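Local coordinates for RagA protein (Porphyromonas gingivalis, PDB 6SLN) that probably imports peptides across the outer membrane as a TonB-dependent receptor, a beta-barrel whose lumen is closed by a plug domain, at residues A[362-376]-A[437-451]. Sequence-based numbering, arbitrary orientation.
Sequences WLKVGANLSGAIANR and SESHQANVNGFAQIT. With C8E ((hydroxyethyloxy)tri(ethyloxy)octane), chain J; C8E ((hydroxyethyloxy)tri(ethyloxy)octane), chain I.
W362 O takes the backbone N-H of T451 at 2.9 Å, and T451 OG1 adds a weak second bond to the same oxygen. From this end the antiparallel strands 363-376 and 437-450 run on as neighbours in the wall of the transmembrane beta-barrel of a TonB-dependent receptor. Paired backbone bonds link K364 with Q449, G366 with F447, S370 with N443, A372 with Q441 and A374 with S439. The ladder slackens at N368, whose N reaches N445 O at 3.3 Å from 37° above the carbonyl plane; no return bond from N445 N joins this pair.

On the lumen side, F447 folds its ring across the opposite strand: CG sits between its own backbone N and carbonyl carbon (chi1 79°), which lays one ring face over G366 N, and CE2 comes to 3.3 Å from G366 CA. The ring thus lies against the backbone of G366, which has no side chain on that face. K459 of the next strand adds a cation-pi contact to F447. Nearby, K364 forms a salt bridge with E356 on the preceding strand. Further along, Q441 and N443 touch V171 of helix 169-173 in the plug region, and Q441 OE1 is hydrogen-bonded to T467.

The outer face is greasy. A448 touches a bound phospholipid, while two detergent molecules lie along L369, G371, A442 and V444. L369 CD2 packs 3.7 Å from V444 CG1, beside the chain J detergent, and L353 of the second subunit packs on L369. H440, hydrogen-bonded through ND1 to N468 of that subunit, presents its ring edge to I373, with CD2 3.7 Å from I373 CG1.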
loop_
_atom_site.group_PDB
_atom_site.type_symbol
_atom_site.label_atom_id
_atom_site.label_comp_id
_atom_site.label_asym_id
_atom_site.label_seq_id
_atom_site.Cartn_x
_atom_site.Cartn_y
_atom_site.Cartn_z
ATOM N N TRP A 362 16.446 42.817 19.917
ATOM C CA TRP A 362 16.029 42.905 18.520
ATOM C C TRP A 362 15.384 41.636 17.967
ATOM O O TRP A 362 14.951 41.634 16.808
ATOM C CB TRP A 362 17.222 43.296 17.639
ATOM C CG TRP A 362 18.440 42.419 17.788
ATOM C CD1 TRP A 362 19.502 42.624 18.626
ATOM C CD2 TRP A 362 18.736 41.216 17.055
ATOM N NE1 TRP A 362 20.431 41.619 18.470
ATOM C CE2 TRP A 362 19.984 40.744 17.513
ATOM C CE3 TRP A 362 18.063 40.492 16.064
ATOM C CZ2 TRP A 362 20.570 39.581 17.016
ATOM C CZ3 TRP A 362 18.645 39.341 15.572
ATOM C CH2 TRP A 362 19.886 38.895 16.048
ATOM N N LEU A 363 15.293 40.564 18.749
ATOM C CA LEU A 363 14.783 39.305 18.221
ATOM C C LEU A 363 13.806 38.676 19.203
ATOM O O LEU A 363 14.070 38.615 20.408
ATOM C CB LEU A 363 15.927 38.312 17.920
ATOM C CG LEU A 363 15.531 36.869 17.583
ATOM C CD1 LEU A 363 14.776 36.811 16.251
ATOM C CD2 LEU A 363 16.733 35.935 17.571
ATOM N N LYS A 364 12.687 38.195 18.675
ATOM C CA LYS A 364 11.717 37.424 19.439
ATOM C C LYS A 364 11.306 36.234 18.587
ATOM O O LYS A 364 10.958 36.420 17.418
ATOM C CB LYS A 364 10.498 38.289 19.800
ATOM C CG LYS A 364 9.411 37.581 20.593
ATOM C CD LYS A 364 8.017 38.025 20.157
ATOM C CE LYS A 364 7.323 38.885 21.216
ATOM N NZ LYS A 364 5.839 38.854 21.063
ATOM N N VAL A 365 11.365 35.020 19.143
ATOM C CA VAL A 365 11.012 33.817 18.395
ATOM C C VAL A 365 9.885 33.061 19.114
ATOM O O VAL A 365 9.515 33.377 20.249
ATOM C CB VAL A 365 12.220 32.892 18.164
ATOM C CG1 VAL A 365 13.401 33.676 17.646
ATOM C CG2 VAL A 365 12.571 32.145 19.443
ATOM N N GLY A 366 9.340 32.048 18.428
ATOM C CA GLY A 366 8.270 31.239 18.994
ATOM C C GLY A 366 7.899 30.067 18.106
ATOM O O GLY A 366 8.240 30.014 16.923
ATOM N N ALA A 367 7.204 29.107 18.709
ATOM C CA ALA A 367 6.664 27.964 17.980
ATOM C C ALA A 367 5.292 27.599 18.545
ATOM O O ALA A 367 5.033 27.747 19.747
ATOM C CB ALA A 367 7.604 26.749 18.031
ATOM N N ASN A 368 4.407 27.132 17.666
ATOM C CA ASN A 368 3.055 26.803 18.103
ATOM C C ASN A 368 2.756 25.353 17.764
ATOM O O ASN A 368 1.828 25.057 17.002
ATOM C CB ASN A 368 2.021 27.743 17.468
ATOM C CG ASN A 368 2.152 29.193 17.954
ATOM O OD1 ASN A 368 1.817 29.515 19.095
ATOM N ND2 ASN A 368 2.643 30.069 17.082
ATOM N N LEU A 369 3.521 24.442 18.353
ATOM C CA LEU A 369 3.491 23.041 17.953
ATOM C C LEU A 369 2.240 22.304 18.426
ATOM O O LEU A 369 1.747 22.523 19.536
ATOM C CB LEU A 369 4.729 22.334 18.482
ATOM C CG LEU A 369 5.976 23.122 18.126
ATOM C CD1 LEU A 369 7.191 22.740 18.994
ATOM C CD2 LEU A 369 6.227 22.952 16.647
ATOM N N SER A 370 1.734 21.412 17.579
ATOM C CA SER A 370 0.560 20.616 17.907
ATOM C C SER A 370 0.653 19.260 17.221
ATOM O O SER A 370 1.302 19.105 16.187
ATOM C CB SER A 370 -0.740 21.325 17.501
ATOM O OG SER A 370 -0.817 21.487 16.096
ATOM N N GLY A 371 -0.023 18.277 17.804
ATOM C CA GLY A 371 -0.037 16.952 17.215
ATOM C C GLY A 371 -1.154 16.129 17.810
ATOM O O GLY A 371 -1.753 16.488 18.828
ATOM N N ALA A 372 -1.414 14.995 17.169
ATOM C CA ALA A 372 -2.554 14.193 17.565
ATOM C C ALA A 372 -2.429 12.788 17.010
ATOM O O ALA A 372 -1.883 12.585 15.919
ATOM C CB ALA A 372 -3.863 14.821 17.070
ATOM N N ILE A 373 -2.930 11.826 17.783
ATOM C CA ILE A 373 -3.310 10.521 17.266
ATOM C C ILE A 373 -4.832 10.502 17.219
ATOM O O ILE A 373 -5.495 10.767 18.226
ATOM C CB ILE A 373 -2.747 9.382 18.126
ATOM C CG1 ILE A 373 -1.215 9.378 18.074
ATOM C CG2 ILE A 373 -3.280 8.043 17.642
ATOM C CD1 ILE A 373 -0.594 8.201 18.831
ATOM N N ALA A 374 -5.392 10.228 16.051
ATOM C CA ALA A 374 -6.813 10.404 15.830
ATOM C C ALA A 374 -7.397 9.155 15.191
ATOM O O ALA A 374 -6.755 8.522 14.345
ATOM C CB ALA A 374 -7.076 11.642 14.956
ATOM N N ASN A 375 -8.620 8.802 15.606
ATOM C CA ASN A 375 -9.356 7.660 15.066
ATOM C C ASN A 375 -10.690 8.174 14.532
ATOM O O ASN A 375 -11.529 8.660 15.300
ATOM C CB ASN A 375 -9.555 6.585 16.130
ATOM C CG ASN A 375 -8.238 6.110 16.735
ATOM O OD1 ASN A 375 -7.328 5.696 16.015
ATOM N ND2 ASN A 375 -8.133 6.167 18.063
ATOM N N ARG A 376 -10.867 8.093 13.215
ATOM C CA ARG A 376 -12.081 8.522 12.533
ATOM C C ARG A 376 -12.770 7.295 11.974
ATOM O O ARG A 376 -12.132 6.497 11.277
ATOM C CB ARG A 376 -11.785 9.477 11.371
ATOM C CG ARG A 376 -11.798 10.942 11.692
ATOM C CD ARG A 376 -11.654 11.771 10.417
ATOM N NE ARG A 376 -11.361 13.168 10.741
ATOM C CZ ARG A 376 -10.155 13.627 11.088
ATOM N NH1 ARG A 376 -9.108 12.807 11.145
ATOM N NH2 ARG A 376 -9.992 14.911 11.375
ATOM N N SER A 437 -8.737 3.347 11.741
ATOM C CA SER A 437 -7.933 4.353 11.081
ATOM C C SER A 437 -7.165 5.045 12.183
ATOM O O SER A 437 -7.765 5.525 13.144
ATOM C CB SER A 437 -8.792 5.348 10.297
ATOM O OG SER A 437 -8.188 6.637 10.237
ATOM N N GLU A 438 -5.845 5.056 12.077
ATOM C CA GLU A 438 -5.010 5.860 12.951
ATOM C C GLU A 438 -4.349 6.937 12.104
ATOM O O GLU A 438 -3.719 6.640 11.074
ATOM C CB GLU A 438 -3.970 5.006 13.676
ATOM C CG GLU A 438 -4.561 4.177 14.784
ATOM C CD GLU A 438 -3.966 4.506 16.140
ATOM O OE1 GLU A 438 -4.529 4.050 17.171
ATOM O OE2 GLU A 438 -2.925 5.209 16.165
ATOM N N SER A 439 -4.525 8.182 12.525
ATOM C CA SER A 439 -3.895 9.322 11.891
ATOM C C SER A 439 -2.864 9.903 12.836
ATOM O O SER A 439 -3.158 10.151 14.015
ATOM C CB SER A 439 -4.918 10.392 11.513
ATOM O OG SER A 439 -5.346 10.233 10.176
ATOM N N HIS A 440 -1.662 10.129 12.316
ATOM C CA HIS A 440 -0.617 10.801 13.070
ATOM C C HIS A 440 -0.495 12.206 12.484
ATOM O O HIS A 440 0.063 12.392 11.394
ATOM C CB HIS A 440 0.684 9.999 13.029
ATOM C CG HIS A 440 0.571 8.650 13.678
ATOM N ND1 HIS A 440 1.188 7.524 13.177
ATOM C CD2 HIS A 440 -0.127 8.243 14.770
ATOM C CE1 HIS A 440 0.890 6.487 13.940
ATOM N NE2 HIS A 440 0.094 6.897 14.911
ATOM N N GLN A 441 -1.048 13.179 13.213
ATOM C CA GLN A 441 -1.033 14.585 12.846
ATOM C C GLN A 441 0.103 15.290 13.567
ATOM O O GLN A 441 0.225 15.182 14.790
ATOM C CB GLN A 441 -2.363 15.262 13.195
ATOM C CG GLN A 441 -2.509 16.665 12.631
ATOM C CD GLN A 441 -2.553 16.650 11.109
ATOM O OE1 GLN A 441 -2.970 15.648 10.499
ATOM N NE2 GLN A 441 -2.121 17.753 10.481
ATOM N N ALA A 442 0.918 16.017 12.810
ATOM C CA ALA A 442 1.897 16.926 13.379
ATOM C C ALA A 442 1.829 18.240 12.632
ATOM O O ALA A 442 1.691 18.267 11.404
ATOM C CB ALA A 442 3.303 16.388 13.299
ATOM N N ASN A 443 1.928 19.325 13.386
ATOM C CA ASN A 443 1.827 20.678 12.861
ATOM C C ASN A 443 2.962 21.463 13.491
ATOM O O ASN A 443 2.972 21.675 14.709
ATOM C CB ASN A 443 0.457 21.288 13.181
ATOM C CG ASN A 443 -0.704 20.343 12.855
ATOM O OD1 ASN A 443 -0.924 19.966 11.691
ATOM N ND2 ASN A 443 -1.462 19.970 13.878
ATOM N N VAL A 444 3.936 21.866 12.683
ATOM C CA VAL A 444 5.230 22.323 13.191
ATOM C C VAL A 444 5.455 23.740 12.673
ATOM O O VAL A 444 5.902 23.927 11.539
ATOM C CB VAL A 444 6.361 21.378 12.772
ATOM C CG1 VAL A 444 7.653 21.747 13.444
ATOM C CG2 VAL A 444 6.019 19.957 13.142
ATOM N N ASN A 445 5.151 24.740 13.498
ATOM C CA ASN A 445 5.206 26.144 13.118
ATOM C C ASN A 445 6.320 26.822 13.890
ATOM O O ASN A 445 6.420 26.652 15.106
ATOM C CB ASN A 445 3.885 26.843 13.424
ATOM C CG ASN A 445 2.703 25.901 13.343
ATOM O OD1 ASN A 445 2.269 25.374 14.358
ATOM N ND2 ASN A 445 2.164 25.694 12.138
ATOM N N GLY A 446 7.141 27.586 13.184
ATOM C CA GLY A 446 8.123 28.433 13.829
ATOM C C GLY A 446 8.113 29.807 13.195
ATOM O O GLY A 446 7.830 29.963 12.008
ATOM N N PHE A 447 8.426 30.811 14.013
ATOM C CA PHE A 447 8.509 32.180 13.524
ATOM C C PHE A 447 9.670 32.912 14.188
ATOM O O PHE A 447 10.000 32.668 15.352
ATOM C CB PHE A 447 7.195 32.966 13.746
ATOM C CG PHE A 447 7.006 33.460 15.153
ATOM C CD1 PHE A 447 7.573 34.657 15.574
ATOM C CD2 PHE A 447 6.248 32.721 16.063
ATOM C CE1 PHE A 447 7.406 35.096 16.886
ATOM C CE2 PHE A 447 6.070 33.160 17.367
ATOM C CZ PHE A 447 6.648 34.350 17.778
ATOM N N ALA A 448 10.271 33.825 13.427
ATOM C CA ALA A 448 11.282 34.749 13.920
ATOM C C ALA A 448 10.785 36.173 13.729
ATOM O O ALA A 448 10.195 36.498 12.694
ATOM C CB ALA A 448 12.611 34.572 13.180
ATOM N N GLN A 449 11.006 37.024 14.724
ATOM C CA GLN A 449 10.624 38.426 14.615
ATOM C C GLN A 449 11.851 39.291 14.859
ATOM O O GLN A 449 12.372 39.346 15.978
ATOM C CB GLN A 449 9.492 38.779 15.572
ATOM C CG GLN A 449 8.415 39.576 14.869
ATOM C CD GLN A 449 7.320 40.039 15.792
ATOM O OE1 GLN A 449 6.216 39.486 15.795
ATOM N NE2 GLN A 449 7.613 41.068 16.579
ATOM N N ILE A 450 12.307 39.955 13.804
ATOM C CA ILE A 450 13.466 40.832 13.844
ATOM C C ILE A 450 12.971 42.274 13.818
ATOM O O ILE A 450 12.353 42.710 12.836
ATOM C CB ILE A 450 14.418 40.562 12.669
ATOM C CG1 ILE A 450 14.830 39.088 12.628
ATOM C CG2 ILE A 450 15.629 41.446 12.782
ATOM C CD1 ILE A 450 16.112 38.825 11.838
ATOM N N THR A 451 13.230 43.013 14.902
ATOM C CA THR A 451 13.028 44.459 14.918
ATOM C C THR A 451 14.396 45.135 14.862
ATOM O O THR A 451 15.083 45.237 15.892
ATOM C CB THR A 451 12.247 44.905 16.160
ATOM O OG1 THR A 451 12.664 44.146 17.304
ATOM C CG2 THR A 451 10.750 44.695 15.947
HETATM C C1 C8E J . 3.736 18.630 27.477
HETATM C C2 C8E J . 3.559 17.835 26.179
HETATM C C3 C8E J . 3.600 18.680 24.887
HETATM C C4 C8E J . 3.351 17.810 23.639
HETATM C C5 C8E J . 3.264 18.583 22.321
HETATM C C6 C8E J . 3.527 17.709 21.088
HETATM C C7 C8E J . 3.189 18.451 19.791
HETATM C C8 C8E J . 3.392 17.607 18.529
HETATM O O9 C8E J . 4.571 18.005 17.845
HETATM C C10 C8E J . 4.991 17.112 16.822
HETATM C C11 C8E J . 6.444 16.669 17.029
HETATM O O12 C8E J . 7.397 17.376 16.259
HETATM C C13 C8E J . 8.469 17.884 17.046
HETATM C C14 C8E J . 9.368 18.860 16.272
HETATM O O15 C8E J . 9.656 20.028 17.020
HETATM C C16 C8E J . 9.806 21.216 16.252
HETATM C C17 C8E J . 10.944 22.073 16.816
HETATM O O18 C8E J . 11.196 23.229 16.031
HETATM C C19 C8E J . 10.934 24.464 16.674
HETATM C C20 C8E J . 12.047 25.488 16.416
HETATM O O21 C8E J . 11.525 26.803 16.269
HETATM C C1 C8E I . -3.748 11.726 26.814
HETATM C C2 C8E I . -2.244 11.674 26.536
HETATM C C3 C8E I . -1.780 12.700 25.496
HETATM C C4 C8E I . -0.692 12.138 24.564
HETATM C C5 C8E I . -0.744 12.763 23.163
HETATM C C6 C8E I . 0.617 13.001 22.496
HETATM C C7 C8E I . 0.460 13.376 21.015
HETATM C C8 C8E I . 1.619 12.847 20.158
HETATM O O9 C8E I . 1.243 12.692 18.798
HETATM C C10 C8E I . 2.149 13.251 17.860
HETATM C C11 C8E I . 2.000 12.577 16.488
HETATM O O12 C8E I . 2.983 13.015 15.558
HETATM C C13 C8E I . 3.197 12.145 14.450
HETATM C C14 C8E I . 3.569 12.972 13.206
HETATM O O15 C8E I . 4.214 12.279 12.150
HETATM C C16 C8E I . 5.537 12.752 11.919
HETATM C C17 C8E I . 5.677 14.289 11.919
HETATM O O18 C8E I . 7.032 14.739 12.003
HETATM C C19 C8E I . 7.219 16.122 11.735
HETATM C C20 C8E I . 8.688 16.430 11.422
HETATM O O21 C8E I . 8.990 17.815 11.383
#